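Local coordinates for histidine--tRNA ligase (PDB 1H4V), which joins L-histidine to tRNA(His) at the expense of ATP, which is split to AMP and diphosphate, and works as a homodimer, at residues A[48-53]-A[75-80]; A[85-90]-A[293-298]; A[93-96]-A[101-104]. All coordinates share one frame; numbering follows the deposited sequence.

Contact 1: residues A[48-53]-A[75-80]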
loop_
_atom_site.group_PDB
_atom_site.type_symbol
_atom_site.label_atom_id
_atom_site.label_comp_id
_atom_site.label_asym_id
_atom_site.label_seq_id
_atom_site.Cartn_x
_atom_site.Cartn_y
_atom_site.Cartn_z
ATOM N N GLN A 48 -11.596 15.538 -14.025
ATOM C CA GLN A 48 -12.850 15.103 -14.633
ATOM C C GLN A 48 -13.237 13.667 -14.282
ATOM O O GLN A 48 -14.403 13.304 -14.354
ATOM C CB GLN A 48 -12.784 15.269 -16.153
ATOM C CG GLN A 48 -11.643 14.532 -16.816
ATOM C CD GLN A 48 -11.594 14.796 -18.307
ATOM O OE1 GLN A 48 -12.570 14.559 -19.022
ATOM N NE2 GLN A 48 -10.459 15.292 -18.786
ATOM N N VAL A 49 -12.267 12.852 -13.893
ATOM C CA VAL A 49 -12.572 11.474 -13.549
ATOM C C VAL A 49 -13.503 11.446 -12.349
ATOM O O VAL A 49 -14.414 10.614 -12.266
ATOM C CB VAL A 49 -11.291 10.697 -13.218
ATOM C CG1 VAL A 49 -11.627 9.355 -12.600
ATOM C CG2 VAL A 49 -10.481 10.505 -14.483
ATOM N N PHE A 50 -13.304 12.407 -11.451
ATOM C CA PHE A 50 -14.087 12.481 -10.228
ATOM C C PHE A 50 -15.237 13.471 -10.158
ATOM O O PHE A 50 -15.879 13.578 -9.114
ATOM C CB PHE A 50 -13.134 12.690 -9.047
ATOM C CG PHE A 50 -12.113 11.591 -8.907
ATOM C CD1 PHE A 50 -10.757 11.854 -9.052
ATOM C CD2 PHE A 50 -12.518 10.282 -8.659
ATOM C CE1 PHE A 50 -9.820 10.830 -8.953
ATOM C CE2 PHE A 50 -11.591 9.260 -8.561
ATOM C CZ PHE A 50 -10.242 9.528 -8.707
ATOM N N GLU A 51 -15.504 14.193 -11.247
ATOM C CA GLU A 51 -16.625 15.137 -11.263
ATOM C C GLU A 51 -17.905 14.308 -11.422
ATOM O O GLU A 51 -17.957 13.384 -12.233
ATOM C CB GLU A 51 -16.459 16.148 -12.405
ATOM C CG GLU A 51 -15.172 16.977 -12.283
ATOM C CD GLU A 51 -15.034 18.054 -13.354
ATOM O OE1 GLU A 51 -15.180 17.731 -14.556
ATOM O OE2 GLU A 51 -14.767 19.225 -12.992
ATOM N N LYS A 52 -18.931 14.625 -10.635
ATOM C CA LYS A 52 -20.178 13.864 -10.666
ATOM C C LYS A 52 -21.251 14.332 -11.642
ATOM O O LYS A 52 -22.286 13.678 -11.784
ATOM C CB LYS A 52 -20.778 13.806 -9.260
ATOM C CG LYS A 52 -19.784 13.381 -8.200
ATOM C CD LYS A 52 -19.107 12.078 -8.572
ATOM C CE LYS A 52 -18.023 11.723 -7.572
ATOM N NZ LYS A 52 -17.247 10.533 -8.018
ATOM N N GLY A 53 -21.018 15.453 -12.313
ATOM C CA GLY A 53 -22.010 15.950 -13.248
ATOM C C GLY A 53 -22.257 17.433 -13.066
ATOM O O GLY A 53 -21.752 18.041 -12.124
ATOM N N SER A 75 -5.602 19.879 -15.001
ATOM C CA SER A 75 -6.172 19.789 -13.665
ATOM C C SER A 75 -6.012 18.358 -13.142
ATOM O O SER A 75 -6.385 17.400 -13.815
ATOM C CB SER A 75 -7.653 20.172 -13.692
ATOM O OG SER A 75 -8.183 20.269 -12.382
ATOM N N LEU A 76 -5.452 18.228 -11.945
ATOM C CA LEU A 76 -5.222 16.928 -11.320
ATOM C C LEU A 76 -5.905 16.892 -9.956
ATOM O O LEU A 76 -5.962 17.904 -9.262
ATOM C CB LEU A 76 -3.720 16.698 -11.152
ATOM C CG LEU A 76 -2.967 15.733 -12.082
ATOM C CD1 LEU A 76 -3.350 15.931 -13.524
ATOM C CD2 LEU A 76 -1.466 15.936 -11.891
ATOM N N THR A 77 -6.427 15.727 -9.575
ATOM C CA THR A 77 -7.104 15.581 -8.290
ATOM C C THR A 77 -6.691 14.325 -7.519
ATOM O O THR A 77 -6.570 13.241 -8.082
ATOM C CB THR A 77 -8.658 15.581 -8.478
ATOM O OG1 THR A 77 -9.109 16.911 -8.792
ATOM C CG2 THR A 77 -9.359 15.103 -7.219
ATOM N N LEU A 78 -6.463 14.489 -6.223
ATOM C CA LEU A 78 -6.099 13.380 -5.346
ATOM C C LEU A 78 -7.335 12.488 -5.215
ATOM O O LEU A 78 -8.427 12.976 -4.938
ATOM C CB LEU A 78 -5.687 13.918 -3.972
ATOM C CG LEU A 78 -4.201 13.949 -3.596
ATOM C CD1 LEU A 78 -3.363 14.413 -4.753
ATOM C CD2 LEU A 78 -4.002 14.857 -2.403
ATOM N N ARG A 79 -7.156 11.189 -5.430
ATOM C CA ARG A 79 -8.251 10.227 -5.353
ATOM C C ARG A 79 -9.155 10.387 -4.116
ATOM O O ARG A 79 -8.713 10.186 -2.984
ATOM C CB ARG A 79 -7.685 8.809 -5.375
ATOM C CG ARG A 79 -8.742 7.734 -5.395
ATOM C CD ARG A 79 -8.209 6.476 -4.742
ATOM N NE ARG A 79 -7.149 5.869 -5.526
ATOM C CZ ARG A 79 -6.111 5.236 -5.002
ATOM N NH1 ARG A 79 -5.991 5.141 -3.689
ATOM N NH2 ARG A 79 -5.212 4.677 -5.796
ATOM N N PRO A 80 -10.436 10.747 -4.327
ATOM C CA PRO A 80 -11.418 10.934 -3.251
ATOM C C PRO A 80 -12.324 9.717 -3.046
ATOM O O PRO A 80 -12.977 9.583 -2.013
ATOM C CB PRO A 80 -12.217 12.129 -3.738
ATOM C CG PRO A 80 -12.332 11.822 -5.188
ATOM C CD PRO A 80 -10.929 11.355 -5.577
#
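Pro80 packs over one face of the Phe50 ring, its CD 3.3 Å from the ring centroid and only 4° off the ring normal. This is a CH-pi contact over the face, close and well centred, since the distances from CD to the six ring carbons differ by only a few tenths of an ångström. CG of the proline leans toward the root of the ring and approaches Phe50 CG at 3.7 Å. The opposite face is taken by the neighbour in sequence: Val49 CG1 stands 4.0 Å above the plane, also over the centre, so the ring is clamped between a proline methylene and a valine methyl. With its CG beside the backbone N (chi1 -59°), Phe50 swings the ring toward 75-80. Two further groups come at it obliquely, Thr77 CG2 to Phe50 CD1 at 4.0 Å and Arg79 CA to Phe50 CZ at 4.0 Å.

Residues 75-78 form the middle strand of a three-stranded antiparallel sheet in the catalytic region, between 44-46 and 67-69. Thr77 is turned to the Phe50 side, whereas Leu76 and Leu78 point away and reach Val6 and Phe44 of the second subunit. At chi1 -73° Thr77 puts its methyl anti to the backbone N, on the ring side, and OG1 beside the backbone N, where it hydrogen-bonds with the hydroxyls of Thr47 and Thr67. Arg79 lends the ring its CA and its CG, the latter 4.1 Å from Phe50 CZ; its guanidinium then leads away, and NH1 bonds to the carbonyl O of Pro109.

Contact 2: residues A[85-90]-A[293-298]; sequences AMVRAY and ELLGGP
Arg88 NH1 is gripped by two carboxylates, Glu92 OE1 and Asp11 OD2 of the second subunit, while NE of the same guanidinium pairs with Glu45 OE1. Three carboxylates balance the charge of this buried guanidinium and probably hold its orientation. Its chain starts with CG anti to the backbone N (chi1 -170°) and then bends twice, which carries the charged end away from 293-298. What the arginine offers to Leu295 is its root: Leu295 CD1 lies 4.2 Å from Arg88 N and 4.3 Å from Arg88 CB.

The same methyl makes the apolar contact, Leu295 CD1 to Val87 CG1 at 4.0 Å. It thus sits against the Val87 branch and the N and CB of Arg88. The contact is small, 96 Å² over both sides, and depends on a single side chain reaching over, since each closest approach between the segments is made by Leu295 CD1. Val87 also meets Leu291 and Ser292 in the short helix 291-294.

That helix ends directly at the contact. Gly296, with phi at 105°, closes it in a Schellman motif in which Gly296 N bonds to Glu293 O at 3.0 Å, and Leu295 projects from this closing turn. On the other side, helix 83-92 is regular here, with Tyr90 N to Met86 O at 2.9 Å. Met86 packs on strands 102-111 and 123-132, an antiparallel pair consistent with the motif 2 hairpin. A helix laid in this way on the mixed, mainly antiparallel sheet fits the catalytic fold of a class II aminoacyl-tRNA synthetase.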
loop_
_atom_site.group_PDB
_atom_site.type_symbol
_atom_site.label_atom_id
_atom_site.label_comp_id
_atom_site.label_asym_id
_atom_site.label_seq_id
_atom_site.Cartn_x
_atom_site.Cartn_y
_atom_site.Cartn_z
ATOM N N ALA A 85 -12.408 5.610 -10.335
ATOM C CA ALA A 85 -11.055 5.234 -10.748
ATOM C C ALA A 85 -11.032 3.816 -11.308
ATOM O O ALA A 85 -10.342 3.535 -12.285
ATOM C CB ALA A 85 -10.099 5.334 -9.572
ATOM N N MET A 86 -11.791 2.922 -10.688
ATOM C CA MET A 86 -11.847 1.534 -11.140
ATOM C C MET A 86 -12.572 1.428 -12.468
ATOM O O MET A 86 -12.128 0.696 -13.350
ATOM C CB MET A 86 -12.500 0.656 -10.065
ATOM C CG MET A 86 -11.616 0.596 -8.825
ATOM S SD MET A 86 -12.373 -0.002 -7.327
ATOM C CE MET A 86 -12.180 -1.790 -7.579
ATOM N N VAL A 87 -13.670 2.167 -12.612
ATOM C CA VAL A 87 -14.422 2.177 -13.871
ATOM C C VAL A 87 -13.517 2.749 -14.965
ATOM O O VAL A 87 -13.503 2.256 -16.092
ATOM C CB VAL A 87 -15.685 3.062 -13.786
ATOM C CG1 VAL A 87 -16.293 3.233 -15.179
ATOM C CG2 VAL A 87 -16.700 2.443 -12.842
ATOM N N ARG A 88 -12.753 3.784 -14.617
ATOM C CA ARG A 88 -11.835 4.420 -15.553
ATOM C C ARG A 88 -10.767 3.417 -15.984
ATOM O O ARG A 88 -10.281 3.461 -17.114
ATOM C CB ARG A 88 -11.197 5.653 -14.899
ATOM C CG ARG A 88 -10.390 6.567 -15.834
ATOM C CD ARG A 88 -8.995 6.011 -16.098
ATOM N NE ARG A 88 -8.259 5.811 -14.853
ATOM C CZ ARG A 88 -7.298 4.910 -14.689
ATOM N NH1 ARG A 88 -6.948 4.121 -15.692
ATOM N NH2 ARG A 88 -6.704 4.782 -13.516
ATOM N N ALA A 89 -10.408 2.506 -15.086
ATOM C CA ALA A 89 -9.407 1.490 -15.402
ATOM C C ALA A 89 -10.010 0.391 -16.286
ATOM O O ALA A 89 -9.356 -0.098 -17.207
ATOM C CB ALA A 89 -8.840 0.881 -14.110
ATOM N N TYR A 90 -11.250 0.011 -15.997
ATOM C CA TYR A 90 -11.954 -1.018 -16.760
ATOM C C TYR A 90 -12.021 -0.567 -18.224
ATOM O O TYR A 90 -11.855 -1.362 -19.153
ATOM C CB TYR A 90 -13.367 -1.182 -16.190
ATOM C CG TYR A 90 -14.296 -2.102 -16.955
ATOM C CD1 TYR A 90 -14.462 -3.436 -16.570
ATOM C CD2 TYR A 90 -15.064 -1.623 -18.017
ATOM C CE1 TYR A 90 -15.382 -4.272 -17.223
ATOM C CE2 TYR A 90 -15.984 -2.446 -18.679
ATOM C CZ TYR A 90 -16.143 -3.767 -18.276
ATOM O OH TYR A 90 -17.071 -4.577 -18.906
ATOM N N GLU A 293 -20.692 5.943 -18.840
ATOM C CA GLU A 293 -21.015 6.902 -19.894
ATOM C C GLU A 293 -20.617 8.306 -19.463
ATOM O O GLU A 293 -20.201 9.133 -20.277
ATOM C CB GLU A 293 -22.512 6.832 -20.223
ATOM C CG GLU A 293 -22.866 5.644 -21.114
ATOM C CD GLU A 293 -24.304 5.178 -20.964
ATOM O OE1 GLU A 293 -24.620 4.532 -19.936
ATOM O OE2 GLU A 293 -25.122 5.452 -21.875
ATOM N N LEU A 294 -20.725 8.555 -18.166
ATOM C CA LEU A 294 -20.379 9.843 -17.585
ATOM C C LEU A 294 -18.894 10.133 -17.822
ATOM O O LEU A 294 -18.489 11.287 -17.953
ATOM C CB LEU A 294 -20.703 9.806 -16.084
ATOM C CG LEU A 294 -20.528 11.012 -15.167
ATOM C CD1 LEU A 294 -19.055 11.322 -15.019
ATOM C CD2 LEU A 294 -21.293 12.204 -15.721
ATOM N N LEU A 295 -18.092 9.078 -17.897
ATOM C CA LEU A 295 -16.657 9.213 -18.108
ATOM C C LEU A 295 -16.277 9.142 -19.585
ATOM O O LEU A 295 -15.112 9.298 -19.946
ATOM C CB LEU A 295 -15.909 8.126 -17.320
ATOM C CG LEU A 295 -16.139 8.172 -15.802
ATOM C CD1 LEU A 295 -15.267 7.140 -15.094
ATOM C CD2 LEU A 295 -15.821 9.574 -15.297
ATOM N N GLY A 296 -17.261 8.892 -20.437
ATOM C CA GLY A 296 -16.989 8.826 -21.858
ATOM C C GLY A 296 -16.976 7.432 -22.441
ATOM O O GLY A 296 -16.702 7.265 -23.618
ATOM N N GLY A 297 -17.278 6.426 -21.633
ATOM C CA GLY A 297 -17.272 5.069 -22.144
ATOM C C GLY A 297 -18.663 4.573 -22.486
ATOM O O GLY A 297 -19.649 5.284 -22.300
ATOM N N PRO A 298 -18.776 3.349 -23.009
ATOM C CA PRO A 298 -20.094 2.816 -23.351
ATOM C C PRO A 298 -20.848 2.512 -22.065
ATOM O O PRO A 298 -20.361 2.792 -20.968
ATOM C CB PRO A 298 -19.756 1.548 -24.124
ATOM C CG PRO A 298 -18.488 1.094 -23.450
ATOM C CD PRO A 298 -17.713 2.384 -23.336
#

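Contact 3: residues A[93-96]-A[101-104]; sequences HGMK and PVRL
Met95 packs against Val102 and Leu104 where the chain turns from helix 83-92, ended by a Schellman motif with Gly94 as its C-prime residue, into strand 102-111 of the large catalytic sheet. The buried, enclosed part gathers round one sulfur. Met95 SD is 4.1 Å from Val102 CG1, and it lies at the same 4.1 Å from Leu104 CD1 and from Leu104 CD2, so it faces the fork of the leucine and is not set against one methyl alone. The methionine gets there because its CG stands beside the backbone N (chi1 -67°) and the rest of the chain is extended, which carries SD over to the strand. Alternation along the strand supplies the other half: Val102 and Leu104 both point toward 93-96, and both are buried. From the helix, Tyr90 packs on Val102 and Met86 on Leu104.

The solvent side is that of Lys96, which points away from the strand and is exposed. Two other residues that turn from the contact are held by different partners: Arg103, on the other face of the sheet, makes a salt bridge from NE to Glu142 OE2, and His93 NE2 hydrogen-bonds with Asp11 OD2 of the second subunit. Pro101, which follows a cis peptide bond, places its CG 3.8 Å above the Arg103 guanidinium, offset toward the rim.

The closest approach is at the carbonyl of Met95, whose O makes a weak hydrogen bond with Gln100 NE2 and has Val102 CG2 against it at 3.6 Å.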
loop_
_atom_site.group_PDB
_atom_site.type_symbol
_atom_site.label_atom_id
_atom_site.label_comp_id
_atom_site.label_asym_id
_atom_site.label_seq_id
_atom_site.Cartn_x
_atom_site.Cartn_y
_atom_site.Cartn_z
ATOM N N HIS A 93 -8.238 -0.295 -20.012
ATOM C CA HIS A 93 -7.639 -1.567 -20.384
ATOM C C HIS A 93 -8.519 -2.513 -21.185
ATOM O O HIS A 93 -8.180 -3.678 -21.358
ATOM C CB HIS A 93 -7.105 -2.250 -19.127
ATOM C CG HIS A 93 -6.098 -1.419 -18.402
ATOM N ND1 HIS A 93 -4.831 -1.191 -18.897
ATOM C CD2 HIS A 93 -6.204 -0.667 -17.278
ATOM C CE1 HIS A 93 -4.202 -0.330 -18.115
ATOM N NE2 HIS A 93 -5.014 0.004 -17.126
ATOM N N GLY A 94 -9.632 -1.993 -21.694
ATOM C CA GLY A 94 -10.538 -2.793 -22.484
ATOM C C GLY A 94 -10.988 -4.054 -21.774
ATOM O O GLY A 94 -10.999 -5.135 -22.365
ATOM N N MET A 95 -11.358 -3.930 -20.505
ATOM C CA MET A 95 -11.811 -5.089 -19.759
ATOM C C MET A 95 -13.177 -5.540 -20.268
ATOM O O MET A 95 -13.662 -6.613 -19.899
ATOM C CB MET A 95 -11.874 -4.774 -18.260
ATOM C CG MET A 95 -10.512 -4.531 -17.617
ATOM S SD MET A 95 -10.593 -4.257 -15.822
ATOM C CE MET A 95 -8.887 -3.822 -15.442
ATOM N N LYS A 96 -13.798 -4.719 -21.116
ATOM C CA LYS A 96 -15.109 -5.056 -21.683
ATOM C C LYS A 96 -14.986 -6.339 -22.508
ATOM O O LYS A 96 -15.971 -7.041 -22.723
ATOM C CB LYS A 96 -15.623 -3.934 -22.594
ATOM C CG LYS A 96 -14.752 -3.734 -23.827
ATOM C CD LYS A 96 -15.467 -3.018 -24.962
ATOM C CE LYS A 96 -15.505 -1.526 -24.773
ATOM N NZ LYS A 96 -16.122 -0.890 -25.971
ATOM N N PRO A 101 -19.262 -10.882 -15.654
ATOM C CA PRO A 101 -18.729 -9.597 -15.189
ATOM C C PRO A 101 -17.267 -9.627 -14.745
ATOM O O PRO A 101 -16.707 -10.678 -14.451
ATOM C CB PRO A 101 -19.651 -9.250 -14.031
ATOM C CG PRO A 101 -19.902 -10.595 -13.425
ATOM C CD PRO A 101 -20.171 -11.460 -14.649
ATOM N N VAL A 102 -16.652 -8.455 -14.701
ATOM C CA VAL A 102 -15.276 -8.362 -14.251
ATOM C C VAL A 102 -15.356 -7.901 -12.802
ATOM O O VAL A 102 -15.938 -6.858 -12.506
ATOM C CB VAL A 102 -14.483 -7.341 -15.071
ATOM C CG1 VAL A 102 -13.062 -7.262 -14.560
ATOM C CG2 VAL A 102 -14.515 -7.736 -16.546
ATOM N N ARG A 103 -14.802 -8.701 -11.901
ATOM C CA ARG A 103 -14.820 -8.366 -10.493
ATOM C C ARG A 103 -13.467 -7.791 -10.096
ATOM O O ARG A 103 -12.420 -8.391 -10.343
ATOM C CB ARG A 103 -15.158 -9.609 -9.657
ATOM C CG ARG A 103 -16.586 -10.133 -9.854
ATOM C CD ARG A 103 -16.870 -11.280 -8.880
ATOM N NE ARG A 103 -18.203 -11.861 -9.025
ATOM C CZ ARG A 103 -18.582 -12.637 -10.037
ATOM N NH1 ARG A 103 -17.737 -12.935 -11.018
ATOM N NH2 ARG A 103 -19.804 -13.141 -10.053
ATOM N N LEU A 104 -13.485 -6.615 -9.480
ATOM C CA LEU A 104 -12.237 -5.970 -9.074
ATOM C C LEU A 104 -12.300 -5.510 -7.629
ATOM O O LEU A 104 -13.375 -5.233 -7.092
ATOM C CB LEU A 104 -11.951 -4.747 -9.952
ATOM C CG LEU A 104 -11.988 -4.888 -11.478
ATOM C CD1 LEU A 104 -12.056 -3.498 -12.091
ATOM C CD2 LEU A 104 -10.775 -5.634 -11.982
#

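How the contacts relate
The three contacts form a row through the catalytic region, with contact 2 in the middle: its centre is about 12 Å from that of contact 1 and about 11 Å from that of contact 3, whereas contacts 1 and 3 have centres about 21 Å apart and do not touch. Contact 1 closes before contact 2 opens, and contact 3 is nested in the loop that contact 2 closes. Val49 O meets Leu295 CD2 at 3.5 Å; Tyr90 O to Met95 N at 2.9 Å is a probable hydrogen bond. In sequence, helix 83-92 comes between strand 75-78 of the small sheet and strand 102-111 of the large one. Each contact lies at least partly beside the dimer interface.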